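Local coordinates for protein GlcNAc-alpha-1,4-Gal-releasing endo-beta-galactosidase (Clostridium perfringens, PDB 1UPS) that probably hydrolyses internal beta-galactosidic bonds of glycans to release GlcNAc-alpha-1,4-Gal, as a calcium-binding glycoside hydrolase of family 16, at residues 290-295 with 414-419; 296-301 with 408-413; 302-307 with 319-324; 309-314 with 397-402; 334-339 with 370-375. All coordinates share one frame; numbering follows the deposited sequence.

All five contacts lie in the C-terminal part of the chain, consistent with a ricin-like beta-trefoil, and away from the calcium site of Glu37, Asn39, Gly72 and Asp272. Contact 1 pairs the strands near the start and end of this part; its centre is about 13 Å from those of contacts 3 and 5. Contact 2 prolongs the ribbon into two loops, with Arg295 NE 2.8 Å from Gly300 O. Contacts 3 and 4 meet where strands 302-304 and 313-315 pair, Tyr304 O lying 2.8 Å from Ser313 N. Contact 5 faces the large sheet of the family 16 part and touches contact 2 through Val375 CG2 and Gln413 NE2, 3.7 Å apart.

Contact 1: 290-295 with 414-419; sequences NNYLIR and WQLIPV
Ile417 O is gripped twice: Leu293 N donates to it over 2.8 Å, in the carbonyl plane and on a lone pair, and the CA-H of Tyr292 adds a weaker contact, 3.2 Å from CA to O. In return Ile417 N reaches Leu293 O at 2.8 Å with an almost straight N-H...O angle (179°). Leu293 and Ile417 thus form a hydrogen-bonded pair of an antiparallel ribbon, and Arg295 with Gln415 forms the next. On the face of Tyr292, Ile294, Leu416 and Pro418, Ile294 and Leu416 lie side by side, CG1 to CG 4.1 Å. Leu416 CD2 sits over one face of the Tyr292 ring, toward its rim, while Ile294 CG2 touches Trp414 CE3 at 3.8 Å. Tyr292 OH accepts from Asn290 ND2 at 3.2 Å. On the other face Leu293 crosses Val419 at about a right angle, its CD1 3.6 Å from Val419 CG1. A water bridges Asn291 N and Val419 O near the chain end. Backbone hydrogen bonds link Tyr292 to Trp327, Ile294 to Leu303 and Trp414 to Thr379, which sets the ribbon among strands 327-332, 302-304 and 378-383.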
# COMPACT_ATOMS: atom_id res chain seq x y z
N ASN A 290 3.37 2.36 22.00
CA ASN A 290 4.61 2.99 21.51
C ASN A 290 4.71 4.46 21.89
O ASN A 290 3.71 5.18 21.85
CB ASN A 290 4.69 2.88 19.98
CG ASN A 290 5.09 1.49 19.50
OD1 ASN A 290 5.08 0.51 20.26
ND2 ASN A 290 5.43 1.40 18.21
N ASN A 291 5.93 4.90 22.22
CA ASN A 291 6.19 6.31 22.45
C ASN A 291 7.24 6.74 21.43
O ASN A 291 8.03 5.90 20.96
CB ASN A 291 6.69 6.55 23.88
CG ASN A 291 5.68 6.12 24.92
OD1 ASN A 291 4.48 6.31 24.76
ND2 ASN A 291 6.16 5.50 26.00
N TYR A 292 7.23 8.03 21.07
CA TYR A 292 8.14 8.55 20.04
C TYR A 292 8.75 9.88 20.42
O TYR A 292 8.08 10.75 21.01
CB TYR A 292 7.39 8.77 18.72
CG TYR A 292 6.74 7.54 18.17
CD1 TYR A 292 7.42 6.71 17.26
CD2 TYR A 292 5.43 7.20 18.54
CE1 TYR A 292 6.80 5.55 16.74
CE2 TYR A 292 4.81 6.05 18.03
CZ TYR A 292 5.50 5.23 17.14
OH TYR A 292 4.89 4.10 16.65
N LEU A 293 10.02 10.06 20.04
CA LEU A 293 10.58 11.41 19.95
C LEU A 293 10.29 11.86 18.52
O LEU A 293 10.10 11.01 17.64
CB LEU A 293 12.10 11.39 20.18
CG LEU A 293 12.58 10.90 21.54
CD1 LEU A 293 14.10 10.78 21.55
CD2 LEU A 293 12.09 11.85 22.64
N ILE A 294 10.22 13.17 18.28
CA ILE A 294 9.97 13.70 16.94
C ILE A 294 11.03 14.74 16.61
O ILE A 294 11.09 15.79 17.26
CB ILE A 294 8.54 14.32 16.84
CG1 ILE A 294 7.47 13.29 17.22
CG2 ILE A 294 8.28 14.81 15.41
CD1 ILE A 294 6.03 13.87 17.27
N ARG A 295 11.85 14.45 15.61
CA ARG A 295 13.00 15.28 15.30
C ARG A 295 12.87 15.93 13.92
O ARG A 295 12.47 15.27 12.95
CB ARG A 295 14.26 14.40 15.32
CG ARG A 295 15.58 15.18 15.21
CD ARG A 295 16.82 14.28 15.14
NE ARG A 295 17.97 15.00 15.70
CZ ARG A 295 19.24 14.58 15.69
NH1 ARG A 295 19.58 13.42 15.14
NH2 ARG A 295 20.18 15.35 16.22
N TRP A 414 10.11 15.23 9.15
CA TRP A 414 10.22 14.79 10.55
C TRP A 414 10.59 13.33 10.67
O TRP A 414 10.23 12.51 9.82
CB TRP A 414 8.89 15.01 11.27
CG TRP A 414 8.47 16.42 11.20
CD1 TRP A 414 7.66 17.00 10.25
CD2 TRP A 414 8.88 17.47 12.06
NE1 TRP A 414 7.51 18.34 10.51
CE2 TRP A 414 8.25 18.66 11.62
CE3 TRP A 414 9.69 17.53 13.21
CZ2 TRP A 414 8.43 19.89 12.26
CZ3 TRP A 414 9.86 18.75 13.84
CH2 TRP A 414 9.24 19.92 13.37
N GLN A 415 11.31 12.99 11.74
CA GLN A 415 11.65 11.61 12.04
C GLN A 415 10.90 11.21 13.30
O GLN A 415 11.09 11.83 14.33
CB GLN A 415 13.16 11.53 12.31
CG GLN A 415 13.84 10.32 11.78
CD GLN A 415 15.34 10.30 12.09
OE1 GLN A 415 15.98 11.34 12.28
NE2 GLN A 415 15.90 9.10 12.11
N LEU A 416 10.05 10.18 13.23
CA LEU A 416 9.46 9.63 14.46
C LEU A 416 10.35 8.52 14.97
O LEU A 416 10.53 7.50 14.29
CB LEU A 416 8.04 9.11 14.23
CG LEU A 416 7.01 10.19 14.58
CD1 LEU A 416 7.07 11.30 13.56
CD2 LEU A 416 5.63 9.61 14.69
N ILE A 417 10.90 8.72 16.17
CA ILE A 417 11.89 7.81 16.73
C ILE A 417 11.31 7.08 17.93
O ILE A 417 11.08 7.70 18.97
CB ILE A 417 13.15 8.62 17.14
CG1 ILE A 417 13.73 9.35 15.93
CG2 ILE A 417 14.21 7.70 17.75
CD1 ILE A 417 14.73 10.41 16.29
N PRO A 418 11.05 5.78 17.80
CA PRO A 418 10.51 5.01 18.93
C PRO A 418 11.45 5.07 20.14
O PRO A 418 12.66 4.91 19.97
CB PRO A 418 10.45 3.58 18.39
CG PRO A 418 10.40 3.72 16.92
CD PRO A 418 11.20 4.94 16.60
N VAL A 419 10.89 5.34 21.31
CA VAL A 419 11.64 5.36 22.56
C VAL A 419 10.83 4.68 23.64
O VAL A 419 9.60 4.59 23.54
CB VAL A 419 11.99 6.80 23.05
CG1 VAL A 419 13.14 7.39 22.27
CG2 VAL A 419 10.74 7.73 23.05
O HOH W 1 8.00 2.67 22.42

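Contact 2: 296-301 with 408-413; sequences NRQTGK and TYWTSQ
Arg297 has CG anti to the backbone N (chi1 -177°) and stays extended from CG to NE, which lays its guanidinium over the indole of Trp410; the indole is placed by a CG anti to the carbonyl carbon (chi1 -71°). The two flat groups stack almost in parallel, 6° apart, in a cation-pi contact with Arg297 CZ 3.8 Å from the centroid of the Trp410 five-membered ring. Arg297 CD adds a CH-pi contact to the same ring, and Arg297 NH2 reaches out over Trp410 CZ2 at 3.4 Å. Rotation of the guanidinium is fixed at its edge: Arg297 NH1 donates in its own plane to a lone pair of Gln413 OE1, 2.8 Å away. NH1 also forms a salt bridge with Asp376, whose charge would be expected to strengthen the hold on the arginine. The backbone of Arg297 is tied to the same partner, N to Gln413 O at 2.9 Å. Next to it, Asn296 ND2 bonds to Thr411 O at 3.0 Å, approaching from above the carbonyl plane. Asn296 OD1 turns back to accept from Thr299 N at 3.0 Å, on a lone pair. Gln298 runs alongside Thr411, CG to CG2 3.7 Å. Thr411 OG1 itself is bound by Glu394. An Asx motif at Asn296 and an ST turn at Thr299 shape the 296-301 loop, and the 3-10 segment 410-412 meets its Asn296, Arg297 and Gln298. The whole joins the loop after strand 291-296 to the loop entering strand 414-419, consistent with a beta-trefoil whose first and last strands pair.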
# COMPACT_ATOMS: atom_id res chain seq x y z
N ASN A 296 13.22 17.21 13.84
CA ASN A 296 13.22 17.95 12.58
C ASN A 296 14.42 17.61 11.70
O ASN A 296 15.56 17.52 12.19
CB ASN A 296 13.23 19.47 12.86
CG ASN A 296 12.96 20.28 11.60
OD1 ASN A 296 13.90 20.76 10.92
ND2 ASN A 296 11.69 20.41 11.24
N ARG A 297 14.19 17.39 10.41
CA ARG A 297 15.30 17.04 9.53
C ARG A 297 16.34 18.16 9.36
O ARG A 297 17.57 17.92 9.39
CB ARG A 297 14.81 16.56 8.16
CG ARG A 297 15.98 16.10 7.24
CD ARG A 297 15.51 15.63 5.86
NE ARG A 297 16.61 15.02 5.11
CZ ARG A 297 16.50 14.49 3.89
NH1 ARG A 297 15.32 14.47 3.27
NH2 ARG A 297 17.59 13.96 3.31
N GLN A 298 15.85 19.38 9.17
CA GLN A 298 16.73 20.51 8.91
C GLN A 298 17.52 20.93 10.14
O GLN A 298 18.75 21.12 10.07
CB GLN A 298 15.94 21.70 8.32
CG GLN A 298 16.76 23.01 8.14
CD GLN A 298 17.74 22.98 6.99
OE1 GLN A 298 18.02 21.92 6.43
NE2 GLN A 298 18.27 24.16 6.62
N THR A 299 16.84 21.04 11.29
CA THR A 299 17.49 21.61 12.48
C THR A 299 18.04 20.57 13.44
O THR A 299 18.84 20.92 14.31
CB THR A 299 16.53 22.49 13.30
OG1 THR A 299 15.47 21.67 13.83
CG2 THR A 299 15.84 23.56 12.40
N GLY A 300 17.60 19.33 13.30
CA GLY A 300 17.99 18.27 14.23
C GLY A 300 17.39 18.40 15.62
O GLY A 300 17.79 17.67 16.53
N LYS A 301 16.44 19.34 15.81
CA LYS A 301 15.84 19.56 17.13
C LYS A 301 14.57 18.72 17.34
O LYS A 301 13.96 18.25 16.39
CB LYS A 301 15.52 21.04 17.36
CG LYS A 301 16.69 22.00 17.06
CD LYS A 301 17.96 21.66 17.86
CE LYS A 301 19.03 22.76 17.63
NZ LYS A 301 20.40 22.39 18.14
N THR A 408 9.58 19.13 -0.40
CA THR A 408 11.05 19.02 -0.39
C THR A 408 11.74 19.88 0.67
O THR A 408 12.97 19.78 0.82
CB THR A 408 11.61 19.40 -1.76
OG1 THR A 408 11.06 20.68 -2.12
CG2 THR A 408 11.08 18.46 -2.84
N TYR A 409 10.99 20.73 1.37
CA TYR A 409 11.58 21.58 2.42
C TYR A 409 11.89 20.76 3.67
O TYR A 409 10.99 20.21 4.28
CB TYR A 409 10.67 22.78 2.78
CG TYR A 409 10.87 23.98 1.87
CD1 TYR A 409 11.01 23.81 0.48
CD2 TYR A 409 10.94 25.27 2.38
CE1 TYR A 409 11.22 24.90 -0.36
CE2 TYR A 409 11.15 26.38 1.55
CZ TYR A 409 11.29 26.18 0.18
OH TYR A 409 11.50 27.26 -0.65
N TRP A 410 13.16 20.68 4.04
CA TRP A 410 13.56 19.84 5.17
C TRP A 410 13.00 20.33 6.52
O TRP A 410 12.85 19.54 7.45
CB TRP A 410 15.08 19.73 5.25
CG TRP A 410 15.74 18.90 4.18
CD1 TRP A 410 15.20 18.43 3.01
CD2 TRP A 410 17.10 18.46 4.19
NE1 TRP A 410 16.14 17.73 2.29
CE2 TRP A 410 17.32 17.72 3.00
CE3 TRP A 410 18.16 18.61 5.10
CZ2 TRP A 410 18.55 17.14 2.70
CZ3 TRP A 410 19.39 18.02 4.80
CH2 TRP A 410 19.57 17.30 3.61
N THR A 411 12.66 21.62 6.63
CA THR A 411 11.99 22.08 7.86
C THR A 411 10.58 21.50 8.01
O THR A 411 9.98 21.62 9.08
CB THR A 411 11.87 23.60 7.90
OG1 THR A 411 11.20 24.04 6.70
CG2 THR A 411 13.26 24.28 7.84
N SER A 412 10.05 20.90 6.95
CA SER A 412 8.74 20.24 7.04
C SER A 412 8.82 18.71 7.13
O SER A 412 7.78 18.01 7.06
CB SER A 412 7.82 20.64 5.85
OG SER A 412 8.19 19.96 4.64
N GLN A 413 10.03 18.19 7.27
CA GLN A 413 10.27 16.75 7.27
C GLN A 413 10.70 16.32 8.67
O GLN A 413 11.55 17.00 9.30
CB GLN A 413 11.35 16.39 6.24
CG GLN A 413 10.88 16.61 4.81
CD GLN A 413 11.88 16.13 3.76
OE1 GLN A 413 12.85 15.42 4.08
NE2 GLN A 413 11.65 16.51 2.50

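Contact 3: 302-307 with 319-324; sequences FLYIEE and LKNEKN
Strand 302-304 meets the irregular, helix-like turn 322-324 at one point, the CA atoms of Tyr304 and Asn324 being 5.3 Å apart, and Ile305 N donates to Asn324 O over a rather long 3.3 Å from above the carbonyl plane. Tyr304 CA makes a CA-H...O contact to the same oxygen, and Tyr304 CB lies 3.4 Å from Asn324 O. Asn340 ND2 bonds to it as well, so this carbonyl joins three parts of the chain. Tyr304 carries its ring with CG in the crowded position between backbone N and carbonyl carbon (chi1 69°), and Asn321 has the same kind of first torsion (chi1 73°). The two side chains cross at about a right angle. Asn321 lies over one face of the ring: its ND2 stands 3.7 Å from Tyr304 CE2, offset toward the rim, and its CB makes a CH-pi contact 4.2 Å from the Tyr304 ring centroid. The amide plane is inclined by 48° to the ring, neither flat nor upright. Both ends of this buried amide are held by the chain just before it, ND2 by Asp316 O and OD1 by Thr318 N. Asn324 CB packs on Ile305 O at 3.2 Å. Strands 302-304 and 313-315 pair as a short antiparallel hairpin, and the turn folds back over it before strand 327-332, a succession consistent with the beta-trefoil fold.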
# COMPACT_ATOMS: atom_id res chain seq x y z
N PHE A 302 14.21 18.55 18.61
CA PHE A 302 13.09 17.69 19.01
C PHE A 302 11.89 18.49 19.49
O PHE A 302 12.04 19.52 20.14
CB PHE A 302 13.57 16.74 20.12
CG PHE A 302 14.51 15.67 19.64
CD1 PHE A 302 15.90 15.90 19.56
CD2 PHE A 302 14.02 14.42 19.26
CE1 PHE A 302 16.78 14.89 19.12
CE2 PHE A 302 14.88 13.40 18.81
CZ PHE A 302 16.26 13.64 18.74
N LEU A 303 10.68 17.99 19.22
CA LEU A 303 9.45 18.62 19.70
C LEU A 303 9.16 18.31 21.16
O LEU A 303 9.26 17.17 21.59
CB LEU A 303 8.24 18.12 18.88
CG LEU A 303 8.32 18.37 17.39
CD1 LEU A 303 6.98 17.98 16.74
CD2 LEU A 303 8.68 19.83 17.12
N TYR A 304 8.78 19.35 21.90
CA TYR A 304 8.34 19.19 23.27
C TYR A 304 7.36 20.29 23.67
O TYR A 304 7.28 21.33 23.01
CB TYR A 304 9.54 19.14 24.24
CG TYR A 304 10.29 20.44 24.40
CD1 TYR A 304 10.04 21.29 25.49
CD2 TYR A 304 11.28 20.82 23.49
CE1 TYR A 304 10.74 22.48 25.66
CE2 TYR A 304 12.00 22.03 23.66
CZ TYR A 304 11.72 22.84 24.74
OH TYR A 304 12.41 24.03 24.92
N ILE A 305 6.61 20.06 24.75
CA ILE A 305 5.70 21.06 25.29
C ILE A 305 6.24 21.54 26.63
O ILE A 305 6.46 20.74 27.54
CB ILE A 305 4.28 20.50 25.45
CG1 ILE A 305 3.66 20.24 24.08
CG2 ILE A 305 3.39 21.48 26.23
CD1 ILE A 305 2.27 19.62 24.15
N GLU A 306 6.46 22.85 26.70
CA GLU A 306 6.93 23.55 27.90
C GLU A 306 5.73 23.99 28.74
O GLU A 306 4.69 24.35 28.19
CB GLU A 306 7.73 24.77 27.44
CG GLU A 306 8.61 25.43 28.49
CD GLU A 306 9.36 26.64 27.96
OE1 GLU A 306 10.47 26.93 28.48
OE2 GLU A 306 8.86 27.32 27.04
N GLU A 307 5.87 23.96 30.06
CA GLU A 307 4.80 24.42 30.94
C GLU A 307 4.53 25.90 30.71
O GLU A 307 5.47 26.68 30.47
CB GLU A 307 5.19 24.17 32.41
CG GLU A 307 4.52 22.96 33.03
CD GLU A 307 4.96 22.73 34.46
OE1 GLU A 307 4.45 23.43 35.37
OE2 GLU A 307 5.82 21.84 34.68
N LEU A 319 17.75 16.59 30.00
CA LEU A 319 17.07 15.87 31.07
C LEU A 319 15.82 16.62 31.53
O LEU A 319 14.81 16.01 31.91
CB LEU A 319 18.02 15.60 32.24
CG LEU A 319 19.16 14.65 31.88
CD1 LEU A 319 20.15 14.59 33.01
CD2 LEU A 319 18.64 13.24 31.53
N LYS A 320 15.87 17.95 31.45
CA LYS A 320 14.75 18.80 31.88
C LYS A 320 13.50 18.61 31.01
O LYS A 320 12.38 18.60 31.53
CB LYS A 320 15.17 20.27 31.91
CG LYS A 320 14.03 21.29 32.11
N ASN A 321 13.69 18.48 29.70
CA ASN A 321 12.55 18.39 28.78
C ASN A 321 12.19 16.97 28.31
O ASN A 321 11.21 16.77 27.60
CB ASN A 321 12.73 19.36 27.59
CG ASN A 321 13.79 18.88 26.58
OD1 ASN A 321 14.26 17.72 26.61
ND2 ASN A 321 14.15 19.76 25.66
N GLU A 322 12.98 15.98 28.72
CA GLU A 322 12.87 14.64 28.15
C GLU A 322 11.46 14.05 28.26
O GLU A 322 10.93 13.48 27.29
CB GLU A 322 13.90 13.71 28.81
CG GLU A 322 14.04 12.38 28.11
CD GLU A 322 14.84 11.36 28.91
OE1 GLU A 322 15.52 11.73 29.90
OE2 GLU A 322 14.79 10.17 28.53
N LYS A 323 10.86 14.19 29.44
CA LYS A 323 9.51 13.66 29.68
C LYS A 323 8.48 14.34 28.75
O LYS A 323 7.57 13.68 28.23
CB LYS A 323 9.11 13.86 31.14
N ASN A 324 8.65 15.64 28.55
CA ASN A 324 7.76 16.46 27.74
C ASN A 324 7.98 16.31 26.23
O ASN A 324 7.24 16.90 25.45
CB ASN A 324 7.94 17.94 28.08
CG ASN A 324 7.80 18.21 29.55
OD1 ASN A 324 6.72 18.07 30.12
ND2 ASN A 324 8.91 18.61 30.18

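Contact 4: 309-314 with 397-402; sequences NDKVSY and EGVLQY
Tyr314 leaves the backbone with CG in the crowded position between N and the carbonyl carbon (chi1 64°), and its CB packs against Phe302 O. From there the ring lies along the backbone of Gly398 and Val399. CG is near Gly398 O, CD2 meets Gly398 C, CE2 stands 3.5 Å from Val399 N, and CZ comes 3.4 Å from Gly398 CA, which makes a CH-pi contact over one ring face, where glycine has no side chain to intervene. At the tip, Tyr314 OH accepts a weak hydrogen bond from Gly398 N at 3.0 Å. At the foot of the ring Tyr314 N donates to Gly398 O over 3.2 Å, from above the carbonyl plane. Further along, Leu400 N meets Val312 O at 2.8 Å, nearly along the C=O axis. There Val312 and Leu400 lie side by side, CB to CB 3.9 Å, and Lys311 CB touches Val399 CG1 at 3.7 Å. A water accepts from Val312 N and donates to Leu400 O. The contact joins the loop leading into strand 313-315 to the loop before strand 401-403 of the trefoil-like domain. Its polar hold is mostly backbone to backbone and so depends little on side-chain polarity; the tyrosine hydroxyl alone contributes, by a weak bond.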
# COMPACT_ATOMS: atom_id res chain seq x y z
N ASN A 309 3.22 27.46 28.19
CA ASN A 309 3.55 27.89 26.84
C ASN A 309 2.46 27.35 25.92
O ASN A 309 2.28 26.14 25.81
CB ASN A 309 4.92 27.34 26.42
CG ASN A 309 5.48 28.03 25.18
OD1 ASN A 309 4.73 28.50 24.33
ND2 ASN A 309 6.82 28.08 25.07
N ASP A 310 1.71 28.25 25.27
CA ASP A 310 0.64 27.82 24.38
C ASP A 310 1.12 27.38 22.99
O ASP A 310 0.32 26.96 22.16
CB ASP A 310 -0.48 28.87 24.28
CG ASP A 310 -0.02 30.18 23.67
OD1 ASP A 310 -0.87 31.11 23.59
OD2 ASP A 310 1.14 30.40 23.25
N LYS A 311 2.43 27.48 22.74
CA LYS A 311 3.01 26.95 21.50
C LYS A 311 3.65 25.59 21.77
O LYS A 311 3.83 25.21 22.94
CB LYS A 311 4.07 27.92 20.97
CG LYS A 311 3.53 29.33 20.75
CD LYS A 311 3.63 29.78 19.30
CE LYS A 311 2.83 31.06 19.06
NZ LYS A 311 3.09 32.09 20.10
N VAL A 312 4.00 24.87 20.71
CA VAL A 312 4.81 23.66 20.84
C VAL A 312 6.26 24.06 20.56
O VAL A 312 6.54 24.68 19.54
CB VAL A 312 4.34 22.54 19.87
CG1 VAL A 312 5.17 21.28 20.02
CG2 VAL A 312 2.86 22.24 20.10
N SER A 313 7.17 23.73 21.48
CA SER A 313 8.57 24.11 21.36
C SER A 313 9.39 23.08 20.59
O SER A 313 8.98 21.93 20.42
CB SER A 313 9.18 24.27 22.77
OG SER A 313 8.51 25.27 23.53
N TYR A 314 10.55 23.50 20.09
CA TYR A 314 11.55 22.53 19.68
C TYR A 314 12.90 22.94 20.25
O TYR A 314 13.14 24.13 20.50
CB TYR A 314 11.63 22.34 18.15
CG TYR A 314 12.07 23.56 17.37
CD1 TYR A 314 13.41 23.99 17.39
CD2 TYR A 314 11.16 24.28 16.60
CE1 TYR A 314 13.83 25.11 16.69
CE2 TYR A 314 11.58 25.42 15.87
CZ TYR A 314 12.91 25.81 15.92
OH TYR A 314 13.36 26.92 15.24
N GLU A 397 11.57 29.83 14.39
CA GLU A 397 11.25 30.74 15.50
C GLU A 397 11.33 30.07 16.87
O GLU A 397 10.99 30.71 17.89
CB GLU A 397 9.84 31.32 15.30
CG GLU A 397 9.72 32.24 14.09
CD GLU A 397 8.32 32.81 13.91
OE1 GLU A 397 7.37 32.31 14.56
OE2 GLU A 397 8.17 33.76 13.10
N GLY A 398 11.76 28.81 16.92
CA GLY A 398 11.87 28.07 18.17
C GLY A 398 10.59 27.36 18.58
O GLY A 398 10.55 26.68 19.61
N VAL A 399 9.55 27.53 17.76
CA VAL A 399 8.21 26.98 18.00
C VAL A 399 7.66 26.36 16.72
O VAL A 399 8.16 26.65 15.63
CB VAL A 399 7.21 28.06 18.52
CG1 VAL A 399 7.59 28.49 19.94
CG2 VAL A 399 7.18 29.28 17.60
N LEU A 400 6.62 25.54 16.86
CA LEU A 400 6.10 24.76 15.74
C LEU A 400 5.03 25.50 14.94
O LEU A 400 4.07 26.03 15.52
CB LEU A 400 5.50 23.45 16.27
CG LEU A 400 5.27 22.30 15.29
CD1 LEU A 400 6.54 21.92 14.57
CD2 LEU A 400 4.69 21.08 16.06
N GLN A 401 5.21 25.51 13.62
CA GLN A 401 4.29 26.22 12.72
C GLN A 401 3.46 25.24 11.89
O GLN A 401 3.77 24.05 11.83
CB GLN A 401 5.07 27.11 11.75
CG GLN A 401 5.92 28.21 12.40
CD GLN A 401 6.87 28.83 11.41
OE1 GLN A 401 8.05 28.45 11.35
NE2 GLN A 401 6.36 29.77 10.61
N TYR A 402 2.41 25.75 11.24
CA TYR A 402 1.84 25.03 10.10
C TYR A 402 1.76 26.06 8.97
O TYR A 402 1.69 27.28 9.22
CB TYR A 402 0.44 24.42 10.40
CG TYR A 402 -0.63 25.47 10.54
CD1 TYR A 402 -0.96 25.98 11.80
CD2 TYR A 402 -1.26 26.02 9.41
CE1 TYR A 402 -1.93 26.98 11.93
CE2 TYR A 402 -2.21 27.02 9.53
CZ TYR A 402 -2.54 27.49 10.79
OH TYR A 402 -3.47 28.50 10.89
O HOH W 2 3.42 25.95 18.15

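Contact 5: 334-339 with 370-375; sequences GYTLLK and WSEVPV
Two strands of a domain that fits a ricin-like beta-trefoil meet here at one point and then part, their N-to-C directions 106° apart. The tight part is the antiparallel hydrogen-bonded pair of Thr336 and Trp370. Thr336 N donates to Trp370 O at 2.8 Å, nearly straight (170°) and in the carbonyl plane, and Trp370 N returns to Thr336 O at 2.8 Å along a more bent path (136°). Thr336 then uses its side chain: OG1, anti to the carbonyl carbon, donates to Glu372 OE1 over a short 2.6 Å, reaching it from above the carboxylate plane. Glu372, extended beyond CG, crosses the threonine at about a right angle. The same OE1 makes a salt bridge with Lys329, while OE2 is hydrogen-bonded to Tyr239 OH on strand 233-239 of the large sheet. This carboxylate therefore ties the contact to the family 16 part of the chain, and the lysine charge would be expected to keep it ionised. The looser, partly exposed side is that of Tyr335 and Ser371, where no hydrogen bond crosses: the ring turns its edge to the serine, with Tyr335 CE2 3.2 Å from Ser371 OG. Past Glu372 the strand runs away from 334-339. On the buried side the Trp370 indole bonds through NE1 to Leu347 O and brings its edge to Thr336 O, in the ring plane and 3.4 Å from Trp370 CD1.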
# COMPACT_ATOMS: atom_id res chain seq x y z
N GLY A 334 -8.45 6.61 9.56
CA GLY A 334 -7.18 6.43 8.85
C GLY A 334 -6.17 7.56 9.00
O GLY A 334 -5.04 7.48 8.48
N TYR A 335 -6.56 8.62 9.70
CA TYR A 335 -5.69 9.77 9.94
C TYR A 335 -4.98 9.62 11.28
O TYR A 335 -5.44 8.88 12.14
CB TYR A 335 -6.49 11.08 9.94
CG TYR A 335 -7.05 11.43 8.59
CD1 TYR A 335 -8.28 10.91 8.17
CD2 TYR A 335 -6.35 12.26 7.71
CE1 TYR A 335 -8.79 11.22 6.93
CE2 TYR A 335 -6.86 12.57 6.45
CZ TYR A 335 -8.08 12.04 6.07
OH TYR A 335 -8.61 12.34 4.83
N THR A 336 -3.88 10.32 11.45
CA THR A 336 -3.10 10.26 12.68
C THR A 336 -3.42 11.42 13.60
O THR A 336 -3.49 12.56 13.15
CB THR A 336 -1.60 10.35 12.28
OG1 THR A 336 -1.26 9.20 11.50
CG2 THR A 336 -0.69 10.28 13.49
N LEU A 337 -3.58 11.13 14.89
CA LEU A 337 -3.54 12.19 15.90
C LEU A 337 -2.22 12.11 16.66
O LEU A 337 -1.73 11.02 16.93
CB LEU A 337 -4.70 12.05 16.90
CG LEU A 337 -6.09 12.23 16.28
CD1 LEU A 337 -6.61 10.87 15.79
CD2 LEU A 337 -7.09 12.91 17.23
N LEU A 338 -1.64 13.27 17.00
CA LEU A 338 -0.39 13.32 17.75
C LEU A 338 -0.61 13.83 19.18
O LEU A 338 -1.02 14.98 19.38
CB LEU A 338 0.63 14.20 17.01
CG LEU A 338 1.05 13.70 15.62
CD1 LEU A 338 1.80 14.82 14.86
CD2 LEU A 338 1.92 12.45 15.75
N LYS A 339 -0.31 12.98 20.16
CA LYS A 339 -0.60 13.27 21.55
C LYS A 339 0.69 13.40 22.37
O LYS A 339 1.57 12.54 22.32
CB LYS A 339 -1.48 12.15 22.13
CG LYS A 339 -1.96 12.37 23.56
CD LYS A 339 -2.61 11.11 24.08
CE LYS A 339 -3.53 11.37 25.25
N TRP A 370 -4.22 14.25 11.08
CA TRP A 370 -3.10 14.48 10.17
C TRP A 370 -2.86 13.30 9.21
O TRP A 370 -2.95 12.16 9.62
CB TRP A 370 -1.83 14.75 10.99
CG TRP A 370 -1.99 15.88 11.96
CD1 TRP A 370 -2.40 15.80 13.26
CD2 TRP A 370 -1.72 17.27 11.71
NE1 TRP A 370 -2.42 17.05 13.83
CE2 TRP A 370 -2.00 17.97 12.90
CE3 TRP A 370 -1.27 18.00 10.59
CZ2 TRP A 370 -1.85 19.36 13.02
CZ3 TRP A 370 -1.12 19.38 10.69
CH2 TRP A 370 -1.41 20.05 11.91
N SER A 371 -2.60 13.60 7.94
CA SER A 371 -2.12 12.59 6.99
C SER A 371 -0.61 12.44 7.12
O SER A 371 0.10 13.44 7.18
CB SER A 371 -2.46 12.99 5.56
OG SER A 371 -3.86 13.10 5.36
N GLU A 372 -0.12 11.20 7.18
CA GLU A 372 1.32 10.92 7.21
C GLU A 372 1.83 10.65 5.81
O GLU A 372 1.33 9.75 5.11
CB GLU A 372 1.58 9.70 8.07
CG GLU A 372 1.87 9.98 9.52
CD GLU A 372 2.02 8.70 10.31
OE1 GLU A 372 1.30 8.54 11.32
OE2 GLU A 372 2.86 7.85 9.93
N VAL A 373 2.81 11.43 5.36
CA VAL A 373 3.29 11.32 4.00
C VAL A 373 4.79 11.04 4.00
O VAL A 373 5.59 11.94 4.31
CB VAL A 373 2.98 12.60 3.18
CG1 VAL A 373 3.37 12.43 1.73
CG2 VAL A 373 1.50 12.97 3.27
N PRO A 374 5.19 9.80 3.68
CA PRO A 374 6.61 9.47 3.60
C PRO A 374 7.30 10.26 2.49
O PRO A 374 6.77 10.40 1.37
CB PRO A 374 6.63 7.97 3.29
CG PRO A 374 5.25 7.47 3.58
CD PRO A 374 4.32 8.64 3.41
N VAL A 375 8.48 10.75 2.79
CA VAL A 375 9.30 11.42 1.79
C VAL A 375 10.74 11.22 2.19
O VAL A 375 11.16 11.61 3.29
CB VAL A 375 8.96 12.94 1.65
CG1 VAL A 375 8.89 13.62 3.01
CG2 VAL A 375 9.99 13.67 0.75